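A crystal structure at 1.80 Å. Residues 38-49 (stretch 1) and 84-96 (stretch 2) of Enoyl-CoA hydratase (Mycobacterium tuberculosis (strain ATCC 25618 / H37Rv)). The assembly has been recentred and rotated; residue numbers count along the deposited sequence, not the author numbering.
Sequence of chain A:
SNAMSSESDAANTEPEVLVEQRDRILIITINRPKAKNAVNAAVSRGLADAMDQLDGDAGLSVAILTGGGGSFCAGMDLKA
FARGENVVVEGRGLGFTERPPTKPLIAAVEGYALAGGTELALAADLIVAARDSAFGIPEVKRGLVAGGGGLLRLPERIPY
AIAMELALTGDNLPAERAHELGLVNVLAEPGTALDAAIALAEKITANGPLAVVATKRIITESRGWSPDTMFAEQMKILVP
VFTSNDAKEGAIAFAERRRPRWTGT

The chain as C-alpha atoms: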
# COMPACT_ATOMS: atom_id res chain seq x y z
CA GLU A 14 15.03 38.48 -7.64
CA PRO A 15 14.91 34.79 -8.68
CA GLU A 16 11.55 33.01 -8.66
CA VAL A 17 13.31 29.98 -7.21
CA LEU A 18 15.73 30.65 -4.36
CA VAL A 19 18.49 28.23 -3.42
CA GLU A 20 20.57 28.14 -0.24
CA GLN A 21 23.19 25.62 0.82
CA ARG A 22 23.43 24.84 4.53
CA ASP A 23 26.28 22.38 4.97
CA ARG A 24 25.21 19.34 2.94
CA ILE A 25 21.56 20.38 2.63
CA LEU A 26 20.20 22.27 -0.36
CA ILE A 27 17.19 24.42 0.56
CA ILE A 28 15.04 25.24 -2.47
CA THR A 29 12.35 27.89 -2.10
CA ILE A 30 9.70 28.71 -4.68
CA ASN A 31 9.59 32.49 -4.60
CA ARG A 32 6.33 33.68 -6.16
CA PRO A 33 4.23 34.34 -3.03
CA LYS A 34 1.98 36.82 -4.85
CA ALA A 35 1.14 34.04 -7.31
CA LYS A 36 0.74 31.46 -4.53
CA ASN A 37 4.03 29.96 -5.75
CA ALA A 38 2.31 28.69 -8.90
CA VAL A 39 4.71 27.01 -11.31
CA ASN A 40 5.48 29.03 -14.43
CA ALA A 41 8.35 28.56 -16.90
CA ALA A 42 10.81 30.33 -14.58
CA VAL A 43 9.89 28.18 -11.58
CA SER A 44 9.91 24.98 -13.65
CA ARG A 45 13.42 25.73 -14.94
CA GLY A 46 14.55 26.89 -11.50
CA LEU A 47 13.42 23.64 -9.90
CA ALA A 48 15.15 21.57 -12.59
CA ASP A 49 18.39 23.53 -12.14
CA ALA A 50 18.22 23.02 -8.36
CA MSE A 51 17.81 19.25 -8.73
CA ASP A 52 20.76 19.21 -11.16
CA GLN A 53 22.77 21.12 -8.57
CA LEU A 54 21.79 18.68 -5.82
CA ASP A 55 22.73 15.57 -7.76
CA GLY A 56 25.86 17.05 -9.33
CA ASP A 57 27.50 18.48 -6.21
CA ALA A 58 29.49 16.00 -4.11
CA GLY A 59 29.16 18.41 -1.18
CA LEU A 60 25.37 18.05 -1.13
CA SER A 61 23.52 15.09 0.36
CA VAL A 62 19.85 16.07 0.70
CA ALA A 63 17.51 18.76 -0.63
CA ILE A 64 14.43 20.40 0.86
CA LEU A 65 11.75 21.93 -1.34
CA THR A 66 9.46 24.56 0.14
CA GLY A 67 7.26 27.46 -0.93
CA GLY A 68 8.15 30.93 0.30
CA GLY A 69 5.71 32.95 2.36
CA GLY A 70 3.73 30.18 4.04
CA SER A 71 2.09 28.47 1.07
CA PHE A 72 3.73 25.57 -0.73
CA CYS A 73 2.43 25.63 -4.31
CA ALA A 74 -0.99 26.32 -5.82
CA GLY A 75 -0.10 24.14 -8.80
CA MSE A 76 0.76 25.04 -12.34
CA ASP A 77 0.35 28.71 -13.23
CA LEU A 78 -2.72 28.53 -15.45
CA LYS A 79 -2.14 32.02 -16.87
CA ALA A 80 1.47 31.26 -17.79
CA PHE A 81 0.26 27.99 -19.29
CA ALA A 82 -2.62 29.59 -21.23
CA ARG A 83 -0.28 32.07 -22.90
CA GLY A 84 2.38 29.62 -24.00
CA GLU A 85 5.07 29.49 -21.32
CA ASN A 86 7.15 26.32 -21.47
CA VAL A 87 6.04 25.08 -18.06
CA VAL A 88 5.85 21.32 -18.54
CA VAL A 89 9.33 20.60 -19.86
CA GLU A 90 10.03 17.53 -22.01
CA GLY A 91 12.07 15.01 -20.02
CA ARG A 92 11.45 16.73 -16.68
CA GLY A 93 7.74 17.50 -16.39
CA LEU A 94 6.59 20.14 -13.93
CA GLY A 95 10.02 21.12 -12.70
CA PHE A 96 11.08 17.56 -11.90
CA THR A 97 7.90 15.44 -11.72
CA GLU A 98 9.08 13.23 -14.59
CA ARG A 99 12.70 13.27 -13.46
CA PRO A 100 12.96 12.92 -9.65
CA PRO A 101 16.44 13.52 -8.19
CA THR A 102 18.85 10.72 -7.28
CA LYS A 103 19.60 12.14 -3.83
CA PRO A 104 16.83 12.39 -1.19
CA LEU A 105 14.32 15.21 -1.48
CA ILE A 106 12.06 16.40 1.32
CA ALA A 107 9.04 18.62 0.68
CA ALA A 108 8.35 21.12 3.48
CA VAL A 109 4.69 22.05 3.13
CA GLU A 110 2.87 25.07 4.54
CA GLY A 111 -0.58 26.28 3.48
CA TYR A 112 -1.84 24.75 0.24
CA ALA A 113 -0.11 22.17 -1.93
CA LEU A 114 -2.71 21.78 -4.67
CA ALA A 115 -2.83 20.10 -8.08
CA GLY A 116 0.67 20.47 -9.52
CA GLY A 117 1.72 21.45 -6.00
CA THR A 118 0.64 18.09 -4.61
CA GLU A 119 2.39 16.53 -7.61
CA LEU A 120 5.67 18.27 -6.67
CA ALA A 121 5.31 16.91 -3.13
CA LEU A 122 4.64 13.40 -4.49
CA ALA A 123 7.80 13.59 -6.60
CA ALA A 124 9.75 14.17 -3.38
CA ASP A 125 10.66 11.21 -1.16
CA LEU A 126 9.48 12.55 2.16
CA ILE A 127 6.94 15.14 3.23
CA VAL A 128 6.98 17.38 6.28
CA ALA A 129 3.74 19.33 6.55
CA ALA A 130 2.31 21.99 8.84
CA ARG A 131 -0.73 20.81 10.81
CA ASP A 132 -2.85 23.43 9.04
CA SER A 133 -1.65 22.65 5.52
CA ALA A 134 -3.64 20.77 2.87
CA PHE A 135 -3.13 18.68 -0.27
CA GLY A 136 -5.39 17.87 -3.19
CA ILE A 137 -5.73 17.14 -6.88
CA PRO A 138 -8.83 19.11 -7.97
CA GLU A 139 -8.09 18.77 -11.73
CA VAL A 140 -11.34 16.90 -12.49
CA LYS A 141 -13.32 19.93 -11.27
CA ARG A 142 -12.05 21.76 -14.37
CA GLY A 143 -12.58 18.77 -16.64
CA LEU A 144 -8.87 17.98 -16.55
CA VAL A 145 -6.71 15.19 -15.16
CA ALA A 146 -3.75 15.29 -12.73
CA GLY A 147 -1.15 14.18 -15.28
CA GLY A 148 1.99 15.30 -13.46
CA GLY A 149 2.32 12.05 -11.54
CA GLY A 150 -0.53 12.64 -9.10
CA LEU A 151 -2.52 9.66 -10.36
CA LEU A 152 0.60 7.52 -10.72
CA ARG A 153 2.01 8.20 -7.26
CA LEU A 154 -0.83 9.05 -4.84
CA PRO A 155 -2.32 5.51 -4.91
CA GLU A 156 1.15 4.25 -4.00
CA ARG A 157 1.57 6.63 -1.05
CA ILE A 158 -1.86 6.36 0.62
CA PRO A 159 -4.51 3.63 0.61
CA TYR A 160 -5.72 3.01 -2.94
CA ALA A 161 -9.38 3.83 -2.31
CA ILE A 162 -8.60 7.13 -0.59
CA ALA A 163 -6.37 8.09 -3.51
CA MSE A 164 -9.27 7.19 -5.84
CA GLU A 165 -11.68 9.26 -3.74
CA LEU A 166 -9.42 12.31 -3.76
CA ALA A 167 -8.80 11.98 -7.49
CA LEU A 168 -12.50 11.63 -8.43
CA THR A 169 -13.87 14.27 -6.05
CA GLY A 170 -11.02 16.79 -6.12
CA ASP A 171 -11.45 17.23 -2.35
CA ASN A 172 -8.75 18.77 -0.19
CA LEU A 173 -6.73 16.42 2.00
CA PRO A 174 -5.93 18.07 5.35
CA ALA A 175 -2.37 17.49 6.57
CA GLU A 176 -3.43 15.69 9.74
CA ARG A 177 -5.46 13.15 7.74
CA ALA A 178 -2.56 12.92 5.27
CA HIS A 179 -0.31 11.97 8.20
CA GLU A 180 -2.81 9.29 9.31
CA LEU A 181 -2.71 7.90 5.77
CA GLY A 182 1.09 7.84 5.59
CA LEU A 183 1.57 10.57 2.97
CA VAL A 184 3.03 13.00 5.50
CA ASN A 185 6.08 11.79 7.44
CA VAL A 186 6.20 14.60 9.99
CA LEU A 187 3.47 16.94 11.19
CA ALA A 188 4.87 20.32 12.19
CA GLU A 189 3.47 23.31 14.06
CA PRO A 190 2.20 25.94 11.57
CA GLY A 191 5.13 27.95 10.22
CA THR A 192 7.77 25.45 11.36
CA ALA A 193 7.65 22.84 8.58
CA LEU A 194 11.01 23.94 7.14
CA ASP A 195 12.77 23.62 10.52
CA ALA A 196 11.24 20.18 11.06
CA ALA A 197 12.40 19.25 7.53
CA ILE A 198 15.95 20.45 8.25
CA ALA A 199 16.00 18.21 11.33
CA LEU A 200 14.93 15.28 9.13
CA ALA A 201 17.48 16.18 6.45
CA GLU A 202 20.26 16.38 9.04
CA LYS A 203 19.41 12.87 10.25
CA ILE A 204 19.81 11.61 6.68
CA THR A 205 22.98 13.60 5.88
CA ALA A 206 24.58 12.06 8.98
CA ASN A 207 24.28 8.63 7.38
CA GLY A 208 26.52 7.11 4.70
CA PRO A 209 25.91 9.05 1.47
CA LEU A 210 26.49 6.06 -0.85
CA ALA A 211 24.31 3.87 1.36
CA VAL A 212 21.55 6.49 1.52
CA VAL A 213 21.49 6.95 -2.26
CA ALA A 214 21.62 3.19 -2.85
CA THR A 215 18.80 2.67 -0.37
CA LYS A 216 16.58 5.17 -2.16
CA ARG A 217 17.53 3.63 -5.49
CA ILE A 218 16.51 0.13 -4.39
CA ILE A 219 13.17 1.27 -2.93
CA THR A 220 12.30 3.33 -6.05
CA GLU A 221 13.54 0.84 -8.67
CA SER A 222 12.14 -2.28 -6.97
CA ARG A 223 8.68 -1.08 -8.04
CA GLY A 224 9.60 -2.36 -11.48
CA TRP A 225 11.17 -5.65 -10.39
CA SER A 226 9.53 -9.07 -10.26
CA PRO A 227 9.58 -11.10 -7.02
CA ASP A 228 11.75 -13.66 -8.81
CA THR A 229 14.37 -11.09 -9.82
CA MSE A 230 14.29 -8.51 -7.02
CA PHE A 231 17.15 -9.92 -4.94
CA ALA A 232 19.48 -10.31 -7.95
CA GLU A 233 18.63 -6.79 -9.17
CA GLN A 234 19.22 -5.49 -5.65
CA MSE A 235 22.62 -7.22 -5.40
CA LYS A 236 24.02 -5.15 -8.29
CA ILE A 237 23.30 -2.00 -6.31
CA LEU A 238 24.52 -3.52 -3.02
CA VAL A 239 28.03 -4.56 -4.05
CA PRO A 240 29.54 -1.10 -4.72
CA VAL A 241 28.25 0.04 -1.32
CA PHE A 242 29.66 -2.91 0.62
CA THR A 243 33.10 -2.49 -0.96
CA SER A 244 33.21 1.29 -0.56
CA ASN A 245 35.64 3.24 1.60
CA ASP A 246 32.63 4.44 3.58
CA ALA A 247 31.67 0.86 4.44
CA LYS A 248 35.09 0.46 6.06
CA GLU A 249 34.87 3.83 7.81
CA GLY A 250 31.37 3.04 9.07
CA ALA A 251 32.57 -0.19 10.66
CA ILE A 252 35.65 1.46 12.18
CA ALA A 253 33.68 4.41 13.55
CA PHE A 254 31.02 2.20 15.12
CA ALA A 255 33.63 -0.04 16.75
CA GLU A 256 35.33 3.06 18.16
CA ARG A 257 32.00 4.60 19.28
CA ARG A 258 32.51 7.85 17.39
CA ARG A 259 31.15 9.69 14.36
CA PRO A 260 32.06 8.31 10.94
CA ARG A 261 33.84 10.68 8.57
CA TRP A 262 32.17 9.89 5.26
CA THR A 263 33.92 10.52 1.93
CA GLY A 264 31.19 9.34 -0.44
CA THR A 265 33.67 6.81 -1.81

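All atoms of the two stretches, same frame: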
# COMPACT_ATOMS: atom_id res chain seq x y z
N ALA A 38 2.71 29.45 -7.72
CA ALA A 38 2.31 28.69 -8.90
C ALA A 38 3.51 28.49 -9.82
O ALA A 38 4.37 29.36 -9.94
CB ALA A 38 1.18 29.38 -9.65
N VAL A 39 3.58 27.33 -10.46
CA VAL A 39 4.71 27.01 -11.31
C VAL A 39 4.54 27.58 -12.72
O VAL A 39 3.67 27.14 -13.47
CB VAL A 39 4.93 25.48 -11.39
CG1 VAL A 39 6.14 25.16 -12.28
CG2 VAL A 39 5.10 24.89 -9.99
N ASN A 40 5.37 28.56 -13.06
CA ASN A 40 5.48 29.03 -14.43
C ASN A 40 6.77 28.49 -15.06
O ASN A 40 7.41 27.60 -14.48
CB ASN A 40 5.44 30.56 -14.50
CG ASN A 40 6.55 31.22 -13.70
OD1 ASN A 40 7.40 30.54 -13.12
ND2 ASN A 40 6.55 32.55 -13.67
N ALA A 41 7.14 29.01 -16.22
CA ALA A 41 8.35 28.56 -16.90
C ALA A 41 9.59 28.79 -16.04
O ALA A 41 10.45 27.91 -15.93
CB ALA A 41 8.51 29.27 -18.25
N ALA A 42 9.67 29.97 -15.42
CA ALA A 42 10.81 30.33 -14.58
C ALA A 42 10.96 29.37 -13.39
O ALA A 42 12.07 28.91 -13.09
CB ALA A 42 10.68 31.77 -14.09
N VAL A 43 9.85 29.08 -12.72
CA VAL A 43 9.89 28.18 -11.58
C VAL A 43 10.23 26.75 -12.02
O VAL A 43 11.01 26.07 -11.37
CB VAL A 43 8.56 28.17 -10.81
CG1 VAL A 43 8.57 27.06 -9.76
CG2 VAL A 43 8.33 29.52 -10.15
N SER A 44 9.64 26.32 -13.13
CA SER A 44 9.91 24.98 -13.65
C SER A 44 11.40 24.80 -13.93
O SER A 44 12.01 23.83 -13.48
CB SER A 44 9.09 24.73 -14.92
OG SER A 44 9.31 23.41 -15.39
N ARG A 45 11.99 25.76 -14.65
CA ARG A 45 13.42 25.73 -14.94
C ARG A 45 14.26 25.82 -13.67
O ARG A 45 15.27 25.13 -13.53
CB ARG A 45 13.81 26.87 -15.89
CG ARG A 45 15.29 26.88 -16.25
CD ARG A 45 15.68 25.61 -17.00
NE ARG A 45 17.13 25.45 -17.14
CZ ARG A 45 17.86 26.04 -18.08
NH1 ARG A 45 17.30 26.84 -18.97
NH2 ARG A 45 19.18 25.84 -18.12
N GLY A 46 13.85 26.70 -12.76
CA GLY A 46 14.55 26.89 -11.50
C GLY A 46 14.61 25.63 -10.67
O GLY A 46 15.65 25.30 -10.09
N LEU A 47 13.49 24.91 -10.62
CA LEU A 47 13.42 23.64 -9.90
C LEU A 47 14.33 22.60 -10.54
O LEU A 47 15.03 21.86 -9.84
CB LEU A 47 11.98 23.12 -9.86
CG LEU A 47 11.03 23.94 -8.98
CD1 LEU A 47 9.59 23.44 -9.10
CD2 LEU A 47 11.50 23.89 -7.53
N ALA A 48 14.33 22.53 -11.87
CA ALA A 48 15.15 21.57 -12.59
C ALA A 48 16.64 21.85 -12.34
O ALA A 48 17.42 20.93 -12.10
CB ALA A 48 14.84 21.61 -14.08
N ASP A 49 17.01 23.12 -12.39
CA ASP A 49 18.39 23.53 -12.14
C ASP A 49 18.83 23.15 -10.72
O ASP A 49 19.96 22.70 -10.51
CB ASP A 49 18.56 25.03 -12.34
CG ASP A 49 18.50 25.44 -13.81
OD1 ASP A 49 18.62 24.57 -14.70
OD2 ASP A 49 18.35 26.66 -14.07
N GLY A 84 1.31 30.26 -23.27
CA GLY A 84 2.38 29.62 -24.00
C GLY A 84 3.75 29.58 -23.33
O GLY A 84 4.77 29.48 -24.01
N GLU A 85 3.79 29.67 -22.01
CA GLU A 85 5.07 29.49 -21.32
C GLU A 85 5.43 28.01 -21.34
O GLU A 85 4.55 27.15 -21.26
CB GLU A 85 5.00 30.01 -19.88
CG GLU A 85 4.83 31.52 -19.76
CD GLU A 85 5.30 32.07 -18.43
OE1 GLU A 85 5.95 31.32 -17.67
OE2 GLU A 85 5.03 33.25 -18.14
N ASN A 86 6.72 27.71 -21.48
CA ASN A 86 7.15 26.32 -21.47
C ASN A 86 7.26 25.82 -20.04
O ASN A 86 8.35 25.76 -19.46
CB ASN A 86 8.49 26.15 -22.19
CG ASN A 86 8.85 24.69 -22.43
OD1 ASN A 86 7.97 23.82 -22.45
ND2 ASN A 86 10.13 24.41 -22.61
N VAL A 87 6.11 25.46 -19.47
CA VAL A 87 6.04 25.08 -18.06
C VAL A 87 6.32 23.60 -17.87
O VAL A 87 7.15 23.22 -17.04
CB VAL A 87 4.66 25.41 -17.46
CG1 VAL A 87 4.68 25.17 -15.96
CG2 VAL A 87 4.29 26.85 -17.77
N VAL A 88 5.62 22.76 -18.63
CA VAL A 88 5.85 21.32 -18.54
C VAL A 88 6.95 20.94 -19.53
O VAL A 88 6.71 20.82 -20.73
CB VAL A 88 4.58 20.50 -18.83
CG1 VAL A 88 4.86 19.01 -18.67
CG2 VAL A 88 3.45 20.94 -17.90
N VAL A 89 8.16 20.77 -19.01
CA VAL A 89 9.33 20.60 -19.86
C VAL A 89 9.57 19.13 -20.22
O VAL A 89 9.60 18.26 -19.35
CB VAL A 89 10.59 21.16 -19.17
CG1 VAL A 89 11.83 20.87 -19.99
CG2 VAL A 89 10.42 22.66 -18.94
N GLU A 90 9.74 18.87 -21.51
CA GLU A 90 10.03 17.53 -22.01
C GLU A 90 11.22 16.91 -21.27
O GLU A 90 12.28 17.51 -21.16
CB GLU A 90 10.30 17.57 -23.52
CG GLU A 90 9.78 16.37 -24.29
CD GLU A 90 10.65 15.14 -24.13
OE1 GLU A 90 11.76 15.13 -24.70
OE2 GLU A 90 10.23 14.20 -23.43
N GLY A 91 11.02 15.71 -20.73
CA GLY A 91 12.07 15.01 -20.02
C GLY A 91 12.13 15.31 -18.53
O GLY A 91 12.85 14.64 -17.79
N ARG A 92 11.38 16.31 -18.08
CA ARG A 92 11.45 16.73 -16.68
C ARG A 92 10.08 16.90 -16.05
O ARG A 92 9.92 16.72 -14.85
CB ARG A 92 12.23 18.04 -16.55
CG ARG A 92 13.70 17.97 -16.94
CD ARG A 92 14.35 19.34 -16.83
NE ARG A 92 15.76 19.35 -17.21
CZ ARG A 92 16.76 18.99 -16.40
NH1 ARG A 92 16.51 18.57 -15.16
NH2 ARG A 92 18.01 19.04 -16.84
N GLY A 93 9.10 17.27 -16.87
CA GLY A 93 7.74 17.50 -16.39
C GLY A 93 7.58 18.87 -15.74
O GLY A 93 8.15 19.86 -16.19
N LEU A 94 6.79 18.91 -14.67
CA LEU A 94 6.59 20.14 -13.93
C LEU A 94 7.76 20.32 -12.98
O LEU A 94 7.74 19.85 -11.85
CB LEU A 94 5.26 20.10 -13.16
CG LEU A 94 4.73 21.44 -12.62
CD1 LEU A 94 4.29 22.34 -13.76
CD2 LEU A 94 3.60 21.21 -11.61
N GLY A 95 8.80 20.99 -13.46
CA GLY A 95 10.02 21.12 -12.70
C GLY A 95 10.84 19.84 -12.72
O GLY A 95 11.89 19.78 -13.35
N PHE A 96 10.35 18.81 -12.03
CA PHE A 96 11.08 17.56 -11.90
C PHE A 96 10.15 16.35 -11.71
O PHE A 96 10.61 15.26 -11.37
CB PHE A 96 12.06 17.64 -10.72
CG PHE A 96 11.38 17.87 -9.39
CD1 PHE A 96 11.03 19.16 -8.98
CD2 PHE A 96 11.07 16.81 -8.56
CE1 PHE A 96 10.39 19.37 -7.76
CE2 PHE A 96 10.43 17.01 -7.34
CZ PHE A 96 10.09 18.29 -6.94
O HOH W 1 4.74 34.02 -15.64
O HOH W 2 10.84 26.31 -18.03
O HOH W 3 8.14 32.36 -16.46
O HOH W 4 11.58 21.79 -15.95

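The N-terminal turns of a helix pack against an irregular, glycine-rich segment through a few direct hydrogen bonds and bridging waters, flanked by small apolar contacts, with 588 Å² buried in total over the two sides.

The start of the helix is held by two side chains, one from each stretch. Asn 40, at the N-cap position, turns its OD1 back to accept from Val 43 N at 2.9 Å. Glu 85 reaches across from the other stretch, and its OE1 accepts a hydrogen bond from Ala 41 N at 3.0 Å, nearly straight at 164°. Amides in the first turn of a helix have no carbonyl partner within the helix, so a carboxylate suits this place. Water 3 extends the arrangement, donating to Glu 85 OE1 and accepting from Ala 42 N, while water 1 links Asn 40 ND2 to Glu 85 OE2. Water 2 donates to both Ala 41 O (2.7 Å) and Asn 86 O (2.9 Å), joining the two backbones.

One turn further along, Ser 44 forms the polar centre of the contact. Its CB points toward stretch 2, and with chi1 in the t well OG donates to Val 87 O at 2.7 Å and accepts from Gly 95 N at 3.1 Å. The single hydroxyl thus ties together two backbone groups eight residues apart in sequence, and it also accepts a hydrogen bond from water 4 at 2.8 Å. Stretch 2 brings these groups together by folding back on itself, with Val 89 N bonded to Gly 93 O and Gly 93 N to Val 89 O.

Gly 95 lies close against the helix, its CA 4.0 Å from that of Ser 44, and makes a CA-H...O contact from its CA to Ser 44 O at 3.5 Å. Its positive phi favours glycine, and a CB here would lie 2.9 Å from Leu 47 CD1, a clash.

Apolar side chains close the contact around this centre. The buried Val 39 points toward stretch 2, where its CG1 meets Leu 94 CD1 at 3.7 Å and Val 87 CG1 at 4.0 Å. Farther along the helix, Leu 47 CB lies 4.2 Å from Phe 96 CD1, at the edge of the ring. Ala 48 is small enough to fit closely, its CB 3.5 Å from Gly 95 O and 3.6 Å from Arg 92 CD; the Arg 92 guanidinium is hydrogen-bonded elsewhere in the structure.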